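Local coordinates for uncharacterized protein (Pyrococcus horikoshii, PDB 2CYJ), which is of unknown function but belongs to the DUF498 family of small, Mth938-like alpha/beta proteins, at residues Asp62-Gly67 / Leu111-Val116; Val23-Gly28 / Leu57-Asp62; Leu48-Leu53 / Pro78-Leu83. One frame throughout, in Å; residues are numbered along the deposited sequence.

Interaction 1: residues Asp62-Gly67 / Leu111-Val116; sequences DVLLVG and LAIIHV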
loop_
_atom_site.group_PDB
_atom_site.type_symbol
_atom_site.label_atom_id
_atom_site.label_comp_id
_atom_site.label_asym_id
_atom_site.label_seq_id
_atom_site.Cartn_x
_atom_site.Cartn_y
_atom_site.Cartn_z
ATOM N N ASP A 62 -7.942 8.630 6.403
ATOM C CA ASP A 62 -7.726 8.576 7.846
ATOM C C ASP A 62 -6.596 7.623 8.184
ATOM O O ASP A 62 -5.848 7.822 9.143
ATOM C CB ASP A 62 -8.987 8.054 8.546
ATOM C CG ASP A 62 -10.214 8.891 8.255
ATOM O OD1 ASP A 62 -10.155 10.119 8.486
ATOM O OD2 ASP A 62 -11.235 8.320 7.804
ATOM N N VAL A 63 -6.481 6.584 7.370
ATOM C CA VAL A 63 -5.524 5.524 7.598
ATOM C C VAL A 63 -4.671 5.218 6.386
ATOM O O VAL A 63 -5.202 5.129 5.283
ATOM C CB VAL A 63 -6.279 4.211 7.935
ATOM C CG1 VAL A 63 -5.295 3.062 8.147
ATOM C CG2 VAL A 63 -7.165 4.401 9.159
ATOM N N LEU A 64 -3.361 5.093 6.590
ATOM C CA LEU A 64 -2.455 4.656 5.527
ATOM C C LEU A 64 -2.083 3.234 5.948
ATOM O O LEU A 64 -1.509 3.019 7.025
ATOM C CB LEU A 64 -1.167 5.491 5.432
ATOM C CG LEU A 64 -0.129 4.845 4.488
ATOM C CD1 LEU A 64 -0.627 4.847 3.039
ATOM C CD2 LEU A 64 1.197 5.575 4.596
ATOM N N LEU A 65 -2.443 2.266 5.111
ATOM C CA LEU A 65 -2.154 0.862 5.375
ATOM C C LEU A 65 -1.150 0.371 4.346
ATOM O O LEU A 65 -1.385 0.449 3.139
ATOM C CB LEU A 65 -3.445 0.036 5.310
ATOM C CG LEU A 65 -3.385 -1.483 5.559
ATOM C CD1 LEU A 65 -2.980 -2.206 4.284
ATOM C CD2 LEU A 65 -2.449 -1.791 6.714
ATOM N N VAL A 66 -0.015 -0.119 4.826
ATOM C CA VAL A 66 1.012 -0.615 3.925
ATOM C C VAL A 66 1.237 -2.110 4.083
ATOM O O VAL A 66 1.504 -2.585 5.190
ATOM C CB VAL A 66 2.379 0.100 4.157
ATOM C CG1 VAL A 66 3.415 -0.378 3.134
ATOM C CG2 VAL A 66 2.207 1.619 4.058
ATOM N N GLY A 67 1.082 -2.837 2.977
ATOM C CA GLY A 67 1.356 -4.268 2.927
ATOM C C GLY A 67 2.834 -4.264 2.556
ATOM O O GLY A 67 3.212 -3.947 1.419
ATOM N N LEU A 111 -6.214 4.451 2.680
ATOM C CA LEU A 111 -5.321 4.492 1.523
ATOM C C LEU A 111 -4.378 3.302 1.754
ATOM O O LEU A 111 -3.718 3.223 2.794
ATOM C CB LEU A 111 -4.509 5.789 1.498
ATOM C CG LEU A 111 -3.391 5.839 0.444
ATOM C CD1 LEU A 111 -3.955 5.715 -0.980
ATOM C CD2 LEU A 111 -2.632 7.155 0.611
ATOM N N ALA A 112 -4.315 2.369 0.809
ATOM C CA ALA A 112 -3.454 1.202 0.989
ATOM C C ALA A 112 -2.406 1.072 -0.102
ATOM O O ALA A 112 -2.709 1.261 -1.272
ATOM C CB ALA A 112 -4.305 -0.080 1.025
ATOM N N ILE A 113 -1.171 0.773 0.291
ATOM C CA ILE A 113 -0.085 0.562 -0.668
ATOM C C ILE A 113 0.300 -0.887 -0.427
ATOM O O ILE A 113 0.687 -1.267 0.688
ATOM C CB ILE A 113 1.106 1.489 -0.400
ATOM C CG1 ILE A 113 0.654 2.950 -0.528
ATOM C CG2 ILE A 113 2.229 1.188 -1.393
ATOM C CD1 ILE A 113 1.679 3.957 -0.038
ATOM N N ILE A 114 0.160 -1.695 -1.469
ATOM C CA ILE A 114 0.400 -3.126 -1.364
ATOM C C ILE A 114 1.589 -3.638 -2.164
ATOM O O ILE A 114 1.594 -3.579 -3.400
ATOM C CB ILE A 114 -0.862 -3.890 -1.838
ATOM C CG1 ILE A 114 -2.111 -3.356 -1.111
ATOM C CG2 ILE A 114 -0.673 -5.392 -1.653
ATOM C CD1 ILE A 114 -2.135 -3.574 0.408
ATOM N N HIS A 115 2.587 -4.151 -1.450
ATOM C CA HIS A 115 3.775 -4.711 -2.071
ATOM C C HIS A 115 3.535 -6.223 -2.119
ATOM O O HIS A 115 3.366 -6.871 -1.082
ATOM C CB HIS A 115 4.996 -4.355 -1.227
ATOM C CG HIS A 115 6.290 -4.830 -1.808
ATOM N ND1 HIS A 115 6.677 -4.542 -3.094
ATOM C CD2 HIS A 115 7.291 -5.567 -1.267
ATOM C CE1 HIS A 115 7.864 -5.078 -3.323
ATOM N NE2 HIS A 115 8.258 -5.705 -2.231
ATOM N N VAL A 116 3.510 -6.771 -3.330
ATOM C CA VAL A 116 3.195 -8.181 -3.514
ATOM C C VAL A 116 4.324 -9.207 -3.492
ATOM O O VAL A 116 4.056 -10.417 -3.509
ATOM C CB VAL A 116 2.324 -8.385 -4.800
ATOM C CG1 VAL A 116 1.081 -7.503 -4.718
ATOM C CG2 VAL A 116 3.117 -8.054 -6.055
#
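Leu64 and Leu111 sit abreast on one face of two neighbouring parallel strands, 63-67 and 111-115, their side chains reaching the same way. The strand axes approach to 4.7 Å with 11° between their directions. In both leucines CG stands anti to the backbone N, which sets the two CG atoms alike; their branches touch, with Leu64 CD1 3.9 Å from Leu111 CD2. The same Leu64 methyl also lies 3.9 Å from Ile113 CD1, wedged between two residues of the partner strand. Beneath this layer the backbones are laced by five hydrogen bonds that alternate in direction: Leu111 N gives to Val63 O, Leu65 N to Leu111 O, Ile113 N to Leu65 O, Gly67 N to Ile113 O and His115 N to Gly67 O. The first is nearly linear, with 172° at the hydrogen, whereas the last is bent to 155°. Contacts are close here too: His115 CB lies 3.2 Å from Gly67 O, and a side chain on Gly67 would press on Ile114 CD1. Ala112 CA adds a CA-H...O contact of 3.1 Å to Leu65 O. On the other face the side-chain contacts are longer, with Leu65 CD1 4.1 Å from Ala112 CB, and doubtful in detail because Leu65 has two conformers. Ala97, Leu98 and Leu101 of helix 94-104 pack over that face. The solvent side is the start of the pair, where partly exposed Asp62 turns away from strand 111-115 and forms a salt bridge with Arg109. At the other end His115 ND1 is bonded to Asp21. Strand 88-92, helix 94-104 and strand 110-115 make a beta-alpha-beta crossover spanning strand 63-68, which places this parallel pair inside the mixed five-stranded sheet.

Interaction 2: residues Val23-Gly28 / Leu57-Asp62; sequences VIYPSG and LVEDFD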
loop_
_atom_site.group_PDB
_atom_site.type_symbol
_atom_site.label_atom_id
_atom_site.label_comp_id
_atom_site.label_asym_id
_atom_site.label_seq_id
_atom_site.Cartn_x
_atom_site.Cartn_y
_atom_site.Cartn_z
ATOM N N VAL A 23 -1.886 0.374 -5.472
ATOM C CA VAL A 23 -2.341 1.372 -4.526
ATOM C C VAL A 23 -3.868 1.335 -4.594
ATOM O O VAL A 23 -4.454 1.402 -5.677
ATOM C CB VAL A 23 -1.837 2.788 -4.897
ATOM C CG1 VAL A 23 -2.405 3.823 -3.932
ATOM C CG2 VAL A 23 -0.323 2.815 -4.852
ATOM N N ILE A 24 -4.506 1.165 -3.442
ATOM C CA ILE A 24 -5.958 1.140 -3.369
ATOM C C ILE A 24 -6.354 2.414 -2.629
ATOM O O ILE A 24 -5.991 2.607 -1.461
ATOM C CB ILE A 24 -6.475 -0.085 -2.587
ATOM C CG1 ILE A 24 -5.976 -1.375 -3.251
ATOM C CG2 ILE A 24 -7.997 -0.056 -2.534
ATOM C CD1 ILE A 24 -6.147 -2.628 -2.390
ATOM N N TYR A 25 -7.058 3.297 -3.325
ATOM C CA TYR A 25 -7.511 4.554 -2.748
ATOM C C TYR A 25 -8.763 4.359 -1.901
ATOM O O TYR A 25 -9.468 3.366 -2.044
ATOM C CB TYR A 25 -7.765 5.552 -3.878
ATOM C CG TYR A 25 -6.475 5.964 -4.536
ATOM C CD1 TYR A 25 -5.707 6.991 -3.993
ATOM C CD2 TYR A 25 -5.968 5.272 -5.640
ATOM C CE1 TYR A 25 -4.472 7.321 -4.515
ATOM C CE2 TYR A 25 -4.711 5.599 -6.176
ATOM C CZ TYR A 25 -3.975 6.630 -5.596
ATOM O OH TYR A 25 -2.734 6.981 -6.078
ATOM N N PRO A 26 -9.053 5.308 -0.992
ATOM C CA PRO A 26 -10.232 5.228 -0.119
ATOM C C PRO A 26 -11.539 4.929 -0.842
ATOM O O PRO A 26 -12.413 4.254 -0.292
ATOM C CB PRO A 26 -10.258 6.600 0.556
ATOM C CG PRO A 26 -8.817 6.929 0.671
ATOM C CD PRO A 26 -8.234 6.487 -0.655
ATOM N N SER A 27 -11.669 5.451 -2.059
ATOM C CA SER A 27 -12.859 5.258 -2.887
ATOM C C SER A 27 -12.932 3.874 -3.496
ATOM O O SER A 27 -13.960 3.501 -4.054
ATOM C CB SER A 27 -12.867 6.258 -4.043
ATOM O OG SER A 27 -11.740 6.042 -4.887
ATOM N N GLY A 28 -11.837 3.126 -3.428
ATOM C CA GLY A 28 -11.837 1.803 -4.025
ATOM C C GLY A 28 -11.158 1.799 -5.383
ATOM O O GLY A 28 -11.019 0.747 -6.004
ATOM N N LEU A 57 -1.260 11.036 -2.531
ATOM C CA LEU A 57 -2.091 11.940 -1.740
ATOM C C LEU A 57 -3.063 12.609 -2.714
ATOM O O LEU A 57 -2.897 13.771 -3.121
ATOM C CB LEU A 57 -1.212 12.973 -1.036
ATOM C CG LEU A 57 -0.110 12.326 -0.192
ATOM C CD1 LEU A 57 0.674 13.432 0.497
ATOM C CD2 LEU A 57 -0.700 11.378 0.845
ATOM N N VAL A 58 -4.090 11.851 -3.078
ATOM C CA VAL A 58 -5.091 12.273 -4.057
ATOM C C VAL A 58 -6.482 12.398 -3.449
ATOM O O VAL A 58 -7.243 13.300 -3.804
ATOM C CB VAL A 58 -5.121 11.261 -5.231
ATOM C CG1 VAL A 58 -6.166 11.653 -6.251
ATOM C CG2 VAL A 58 -3.739 11.196 -5.889
ATOM N N GLU A 59 -6.817 11.468 -2.557
ATOM C CA GLU A 59 -8.092 11.484 -1.855
ATOM C C GLU A 59 -7.777 11.613 -0.371
ATOM O O GLU A 59 -6.729 11.152 0.094
ATOM C CB GLU A 59 -8.865 10.180 -2.078
ATOM C CG GLU A 59 -9.209 9.903 -3.525
ATOM C CD GLU A 59 -9.938 8.579 -3.705
ATOM O OE1 GLU A 59 -10.162 8.187 -4.869
ATOM O OE2 GLU A 59 -10.280 7.936 -2.688
ATOM N N ASP A 60 -8.684 12.244 0.366
ATOM C CA ASP A 60 -8.522 12.411 1.804
ATOM C C ASP A 60 -8.612 11.018 2.441
ATOM O O ASP A 60 -9.371 10.159 1.978
ATOM C CB ASP A 60 -9.638 13.317 2.334
ATOM C CG ASP A 60 -9.377 13.816 3.741
ATOM O OD1 ASP A 60 -8.220 14.153 4.049
ATOM O OD2 ASP A 60 -10.336 13.893 4.534
ATOM N N PHE A 61 -7.831 10.786 3.488
ATOM C CA PHE A 61 -7.858 9.493 4.157
ATOM C C PHE A 61 -7.532 9.635 5.637
ATOM O O PHE A 61 -6.939 10.632 6.062
ATOM C CB PHE A 61 -6.885 8.508 3.473
ATOM C CG PHE A 61 -5.440 8.943 3.498
ATOM C CD1 PHE A 61 -4.563 8.448 4.461
ATOM C CD2 PHE A 61 -4.961 9.859 2.564
ATOM C CE1 PHE A 61 -3.224 8.856 4.493
ATOM C CE2 PHE A 61 -3.635 10.277 2.584
ATOM C CZ PHE A 61 -2.760 9.774 3.555
ATOM N N ASP A 62 -7.942 8.630 6.403
ATOM C CA ASP A 62 -7.726 8.576 7.846
ATOM C C ASP A 62 -6.596 7.623 8.184
ATOM O O ASP A 62 -5.848 7.822 9.143
ATOM C CB ASP A 62 -8.987 8.054 8.546
ATOM C CG ASP A 62 -10.214 8.891 8.255
ATOM O OD1 ASP A 62 -10.155 10.119 8.486
ATOM O OD2 ASP A 62 -11.235 8.320 7.804
#
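The carboxylate of Glu59 grips Ser27 with both oxygens. Ser27 OG donates to Glu59 OE1 at 2.7 Å and Ser27 N to Glu59 OE2 at 2.9 Å, the latter bent to 143° at the hydrogen, and each oxygen uses its syn lone pair. Glu59 CG lies beside the backbone N (chi1 -61°) and the chain runs out extended, antiparallel to the Pro26 side chain, with OE2 3.2 Å from Pro26 CD. An alanine in place of Glu59 would probably leave both Ser27 donors without these acceptors and open a gap alongside Pro26. Around this grip, Pro26 CG rests 3.8 Å from Phe61 CB and also meets Asp60 O, while Tyr25 CE1 lies 4.1 Å from Val58 CB. Ser27 is held in place by a type I beta turn from Tyr25 to Gly28, closed by Gly28 N on Tyr25 O, in which Pro26 and Ser27 are the central residues. Val23 CG1 lies over one face of the Tyr25 ring, offset toward its rim. Lys87 makes a cation-pi contact with Phe61, and Asp60 is bridged to Arg109. The turn follows strand 22-24, and the facing loop links helix 50-54 to strand 63-68. Leu111 of strand 110-115, the neighbour of 22-24 in the sheet, touches both Tyr25 and Phe61.

Interaction 3: residues Leu48-Leu53 / Pro78-Leu83; sequences LDPEEL and PESKKL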
loop_
_atom_site.group_PDB
_atom_site.type_symbol
_atom_site.label_atom_id
_atom_site.label_comp_id
_atom_site.label_asym_id
_atom_site.label_seq_id
_atom_site.Cartn_x
_atom_site.Cartn_y
_atom_site.Cartn_z
ATOM N N LEU A 48 10.227 2.810 0.809
ATOM C CA LEU A 48 9.260 3.684 0.156
ATOM C C LEU A 48 9.551 5.117 0.584
ATOM O O LEU A 48 9.421 5.461 1.759
ATOM C CB LEU A 48 7.838 3.259 0.536
ATOM C CG LEU A 48 6.770 3.704 -0.470
ATOM C CD1 LEU A 48 5.565 2.773 -0.389
ATOM C CD2 LEU A 48 6.388 5.155 -0.218
ATOM N N ASP A 49 9.951 5.960 -0.361
ATOM C CA ASP A 49 10.300 7.313 0.033
ATOM C C ASP A 49 9.195 8.350 -0.111
ATOM O O ASP A 49 8.157 8.098 -0.723
ATOM C CB ASP A 49 11.605 7.770 -0.649
ATOM C CG ASP A 49 11.461 8.021 -2.127
ATOM O OD1 ASP A 49 10.343 8.306 -2.599
ATOM O OD2 ASP A 49 12.500 7.963 -2.822
ATOM N N PRO A 50 9.399 9.534 0.480
ATOM C CA PRO A 50 8.359 10.557 0.384
ATOM C C PRO A 50 7.993 11.036 -1.005
ATOM O O PRO A 50 6.845 11.395 -1.244
ATOM C CB PRO A 50 8.879 11.667 1.302
ATOM C CG PRO A 50 10.353 11.506 1.234
ATOM C CD PRO A 50 10.538 10.009 1.283
ATOM N N GLU A 51 8.952 11.048 -1.922
ATOM C CA GLU A 51 8.661 11.469 -3.285
ATOM C C GLU A 51 7.618 10.544 -3.897
ATOM O O GLU A 51 6.769 10.980 -4.678
ATOM C CB GLU A 51 9.931 11.451 -4.142
ATOM C CG GLU A 51 10.947 12.535 -3.781
ATOM C CD GLU A 51 11.858 12.171 -2.608
ATOM O OE1 GLU A 51 11.701 11.085 -2.009
ATOM O OE2 GLU A 51 12.749 12.986 -2.289
ATOM N N GLU A 52 7.681 9.260 -3.550
ATOM C CA GLU A 52 6.705 8.326 -4.079
ATOM C C GLU A 52 5.374 8.476 -3.341
ATOM O O GLU A 52 4.322 8.586 -3.968
ATOM C CB GLU A 52 7.185 6.868 -3.964
ATOM C CG GLU A 52 6.148 5.893 -4.558
ATOM C CD GLU A 52 6.428 4.418 -4.325
ATOM O OE1 GLU A 52 5.481 3.619 -4.499
ATOM O OE2 GLU A 52 7.570 4.051 -3.980
ATOM N N LEU A 53 5.413 8.481 -2.009
ATOM C CA LEU A 53 4.180 8.585 -1.235
ATOM C C LEU A 53 3.335 9.812 -1.572
ATOM O O LEU A 53 2.109 9.743 -1.605
ATOM C CB LEU A 53 4.493 8.562 0.265
ATOM C CG LEU A 53 3.310 8.632 1.235
ATOM C CD1 LEU A 53 2.294 7.526 0.926
ATOM C CD2 LEU A 53 3.831 8.501 2.654
ATOM N N PRO A 78 11.605 7.221 7.286
ATOM C CA PRO A 78 11.148 8.152 8.320
ATOM C C PRO A 78 10.470 9.399 7.737
ATOM O O PRO A 78 9.457 9.871 8.259
ATOM C CB PRO A 78 12.437 8.483 9.064
ATOM C CG PRO A 78 13.200 7.190 8.976
ATOM C CD PRO A 78 12.997 6.799 7.529
ATOM N N GLU A 79 11.031 9.913 6.646
ATOM C CA GLU A 79 10.508 11.102 5.981
ATOM C C GLU A 79 9.126 10.826 5.390
ATOM O O GLU A 79 8.296 11.729 5.281
ATOM C CB GLU A 79 11.479 11.544 4.882
ATOM C CG GLU A 79 12.951 11.497 5.304
ATOM C CD GLU A 79 13.448 10.074 5.550
ATOM O OE1 GLU A 79 13.396 9.255 4.614
ATOM O OE2 GLU A 79 13.886 9.777 6.680
ATOM N N SER A 80 8.870 9.577 5.013
ATOM C CA SER A 80 7.564 9.230 4.465
ATOM C C SER A 80 6.566 9.225 5.606
ATOM O O SER A 80 5.447 9.732 5.476
ATOM C CB SER A 80 7.602 7.859 3.801
ATOM O OG SER A 80 8.492 7.884 2.704
ATOM N N LYS A 81 6.976 8.656 6.735
ATOM C CA LYS A 81 6.108 8.613 7.899
ATOM C C LYS A 81 5.780 10.027 8.364
ATOM O O LYS A 81 4.667 10.293 8.819
ATOM C CB LYS A 81 6.762 7.800 9.024
ATOM C CG LYS A 81 6.757 6.300 8.731
ATOM C CD LYS A 81 7.303 5.458 9.872
ATOM C CE LYS A 81 8.812 5.575 9.981
ATOM N NZ LYS A 81 9.398 4.488 10.822
ATOM N N LYS A 82 6.739 10.937 8.230
ATOM C CA LYS A 82 6.528 12.324 8.640
ATOM C C LYS A 82 5.411 12.965 7.811
ATOM O O LYS A 82 4.600 13.742 8.319
ATOM C CB LYS A 82 7.824 13.119 8.458
ATOM C CG LYS A 82 7.759 14.564 8.936
ATOM C CD LYS A 82 7.864 14.654 10.447
ATOM C CE LYS A 82 7.912 16.105 10.903
ATOM N NZ LYS A 82 8.076 16.217 12.377
ATOM N N LEU A 83 5.376 12.628 6.529
ATOM C CA LEU A 83 4.384 13.159 5.609
ATOM C C LEU A 83 2.958 12.833 6.067
ATOM O O LEU A 83 2.037 13.622 5.849
ATOM C CB LEU A 83 4.656 12.590 4.212
ATOM C CG LEU A 83 4.020 13.235 2.984
ATOM C CD1 LEU A 83 4.275 14.740 2.989
ATOM C CD2 LEU A 83 4.617 12.591 1.736
#
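This is a junction of two short helices, in which Pro50 at the start of helix 50-54 packs against Glu79 and Ser80 of helix 78-83, at the outer side of the fold. Pro50 and Ser80 have the closest CA atoms, 4.4 Å apart. Ser80 carries the polar link: its OG, anti to its own carbonyl carbon (chi1 -63°), donates to Leu48 O at 2.8 Å. The donor stands 28° from that carbonyl's plane. Ser80 OG also presses on the proline ring, 3.3 Å from Pro50 CD. Pro50 CG meets Glu79 CB, at 3.8 Å. Each helix begins one residue after a strand of a small parallel pair, 47-48 and 75-76, and Asp49 is the N-cap of the first, with OD1 accepting from Glu52 N at 3.0 Å. One turn on, apolar contact takes over. Leu53 and Leu83 reach past one another from the two helices, Leu83 CD2 coming 4.2 Å from Leu53 CG. Separately, a methyl rests on a carbonyl, Leu53 CD2 lying 3.5 Å from Ser80 O. Leu83 and Glu79 lie at the exposed side, and Leu48 and Leu53 also touch Ile113 of the main sheet.

How the interactions relate
From the N terminus, interaction 2 closes first, bringing the turn after strand 22-24 against the loop 57-62. Interaction 3 opens at 48-53, within the span between the two segments of interaction 2, and closes later at 78-83, so the two cross. Interaction 1 begins where interaction 2 ends, sharing Asp62, and the two follow in series; its return at 111-116 crosses interaction 3. Strands 22-24 and 110-115 are sheet neighbours, and a probable hydrogen bond from Ile24 N to Ala112 O joins interactions 1 and 2. Leu64 packs on Leu53, tying the sheet to the helix pair. Interactions 2 and 3 touch through Leu57 and Leu83. Together the three contacts join the sheet, the loops at one end of its strands and the two small helices.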